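Local structure of ferric uptake regulation protein (Pseudomonas aeruginosa, 1MZB) at the interface of chains A and B. The protein regulates genes of iron uptake and homeostasis, as a metal-dependent transcriptional repressor of the Fur family that probably binds DNA as a dimer. Coordinates in Å, arbitrary orientation; residue numbers count along the deposited sequence, not the author numbering. Chains: chain A/B, ferric uptake regulation protein.

The interface of chains A and B. Residues chain A 8, 28-29, 83, 85; chain B 106-107, 110.
Helix 106-117 of chain B brings its first turn against the C-terminal end of helix 18-28 of chain A, so that A:Asp28 O, the carbonyl oxygen at the helix end, faces the backbone N-H groups at the start of the other helix, with B:Glu107 N nearest at 3.3 Å. A water links the two ends, 2.9 Å from A:Asp28 O and more loosely held by B:Ala106 N. In this two-fold symmetric dimer interface of a Fur protein, B:Lys110 illustrates how one long side chain can gather acids from separate segments. Its chain runs out nearly extended and turns at the last torsion (chi4 74°), presenting NZ to three carboxylates. A:Glu8, extended beyond CG, meets it tip to tip, with OE2 accepting a 2.5 Å hydrogen bond from B:Lys110 NZ through the syn lone pair. A:Asp85 also comes tip first; its CG takes the crowded position between backbone N and carbonyl carbon (chi1 55°), and OD2 lies 2.7 Å from B:Lys110 NZ in a second charged hydrogen bond. A:Asp28 instead crosses the lysine chain at about a right angle, making a longer salt bridge of 3.6 Å from OD1 to B:Lys110 NZ. The clustered acids would be expected to stabilise a protonated amine. Beside them, A:Leu83 CD1 packs against the B:Ala106 methyl, CB, at 3.6 Å. B:Glu107, bent at chi2, receives a weak bond from A:Ser29 OG, and a second water joins its OE1 to A:Asp28 OD2, which lies 2.5 Å from the water oxygen.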
ATOM      1  N   GLU A   8      -4.760  -3.264 -18.822  1.00 43.37           N
ATOM      2  CA  GLU A   8      -5.647  -2.996 -17.697  1.00 43.82           C
ATOM      3  C   GLU A   8      -7.084  -2.854 -18.146  1.00 42.14           C
ATOM      4  O   GLU A   8      -7.994  -3.396 -17.521  1.00 43.37           O
ATOM      5  CB  GLU A   8      -5.200  -1.731 -16.974  1.00 45.19           C
ATOM      6  CG  GLU A   8      -3.864  -1.894 -16.300  1.00 49.84           C
ATOM      7  CD  GLU A   8      -3.493  -0.673 -15.496  1.00 51.65           C
ATOM      8  OE1 GLU A   8      -3.325   0.394 -16.113  1.00 52.62           O
ATOM      9  OE2 GLU A   8      -3.385  -0.787 -14.256  1.00 54.65           O
ATOM     10  N   ASP A  28      -3.097   7.854 -12.921  1.00 37.95           N
ATOM     11  CA  ASP A  28      -1.788   7.295 -12.567  1.00 41.44           C
ATOM     12  C   ASP A  28      -0.834   8.337 -11.985  1.00 44.80           C
ATOM     13  O   ASP A  28      -0.162   8.069 -10.988  1.00 46.23           O
ATOM     14  CB  ASP A  28      -1.150   6.628 -13.783  1.00 39.55           C
ATOM     15  CG  ASP A  28      -1.831   5.324 -14.151  1.00 40.89           C
ATOM     16  OD1 ASP A  28      -2.563   4.770 -13.300  1.00 38.51           O
ATOM     17  OD2 ASP A  28      -1.638   4.849 -15.291  1.00 41.09           O
ATOM     18  N   SER A  29      -0.770   9.506 -12.616  1.00 48.16           N
ATOM     19  CA  SER A  29       0.104  10.597 -12.174  1.00 52.11           C
ATOM     20  C   SER A  29      -0.627  11.487 -11.177  1.00 54.71           C
ATOM     21  O   SER A  29      -1.683  12.026 -11.502  1.00 56.60           O
ATOM     22  CB  SER A  29       0.507  11.460 -13.362  1.00 52.31           C
ATOM     23  OG  SER A  29       0.687  10.668 -14.519  1.00 53.30           O
ATOM     24  N   LEU A  83      -7.240   4.952  -7.822  1.00 31.32           N
ATOM     25  CA  LEU A  83      -6.965   3.636  -8.345  1.00 34.22           C
ATOM     26  C   LEU A  83      -7.153   2.566  -7.274  1.00 38.20           C
ATOM     27  O   LEU A  83      -7.011   2.814  -6.060  1.00 38.36           O
ATOM     28  CB  LEU A  83      -5.540   3.593  -8.876  1.00 31.64           C
ATOM     29  CG  LEU A  83      -5.317   4.523 -10.056  1.00 31.73           C
ATOM     30  CD1 LEU A  83      -3.817   4.552 -10.366  1.00 36.05           C
ATOM     31  CD2 LEU A  83      -6.140   4.034 -11.290  1.00 33.12           C
ATOM     32  N   ASP A  85      -5.717  -0.632  -8.026  1.00 54.23           N
ATOM     33  CA  ASP A  85      -4.438  -1.348  -8.197  1.00 57.73           C
ATOM     34  C   ASP A  85      -3.335  -1.008  -7.189  1.00 59.56           C
ATOM     35  O   ASP A  85      -2.534  -1.880  -6.823  1.00 60.59           O
ATOM     36  CB  ASP A  85      -3.894  -1.170  -9.639  1.00 59.36           C
ATOM     37  CG  ASP A  85      -3.741   0.297 -10.049  1.00 61.17           C
ATOM     38  OD1 ASP A  85      -4.738   1.047  -9.972  1.00 64.59           O
ATOM     39  OD2 ASP A  85      -2.633   0.708 -10.459  1.00 62.49           O
TER
ATOM     40  N   ALA B 106       1.741   5.300  -8.543  1.00 33.87           N
ATOM     41  CA  ALA B 106       1.213   4.434  -9.597  1.00 33.07           C
ATOM     42  C   ALA B 106       1.882   4.701 -10.958  1.00 31.61           C
ATOM     43  O   ALA B 106       2.040   3.787 -11.750  1.00 30.72           O
ATOM     44  CB  ALA B 106      -0.324   4.609  -9.704  1.00 33.94           C
ATOM     45  N   GLU B 107       2.284   5.931 -11.228  1.00 29.73           N
ATOM     46  CA  GLU B 107       2.911   6.232 -12.519  1.00 30.64           C
ATOM     47  C   GLU B 107       4.227   5.457 -12.669  1.00 30.15           C
ATOM     48  O   GLU B 107       4.467   4.823 -13.678  1.00 30.60           O
ATOM     49  CB  GLU B 107       3.179   7.733 -12.644  1.00 30.42           C
ATOM     50  CG  GLU B 107       3.979   8.151 -13.897  1.00 36.68           C
ATOM     51  CD  GLU B 107       3.294   7.762 -15.195  1.00 42.37           C
ATOM     52  OE1 GLU B 107       2.043   7.708 -15.204  1.00 45.35           O
ATOM     53  OE2 GLU B 107       3.986   7.523 -16.214  1.00 46.33           O
ATOM     54  N   LYS B 110       3.640   1.637 -13.056  1.00 29.64           N
ATOM     55  CA  LYS B 110       3.221   1.204 -14.378  1.00 32.36           C
ATOM     56  C   LYS B 110       4.367   1.383 -15.375  1.00 30.90           C
ATOM     57  O   LYS B 110       4.540   0.552 -16.268  1.00 30.07           O
ATOM     58  CB  LYS B 110       1.949   1.953 -14.808  1.00 34.19           C
ATOM     59  CG  LYS B 110       0.645   1.360 -14.186  1.00 40.96           C
ATOM     60  CD  LYS B 110      -0.523   2.368 -14.307  1.00 42.19           C
ATOM     61  CE  LYS B 110      -1.919   1.745 -14.359  1.00 45.63           C
ATOM     62  NZ  LYS B 110      -2.495   1.196 -13.097  1.00 42.55           N
TER
HETATM   63  O   HOH W   1       0.438   5.457 -16.548  1.00 47.59           O
HETATM   64  O   HOH W   2       0.483   8.260  -8.147  1.00 53.95           O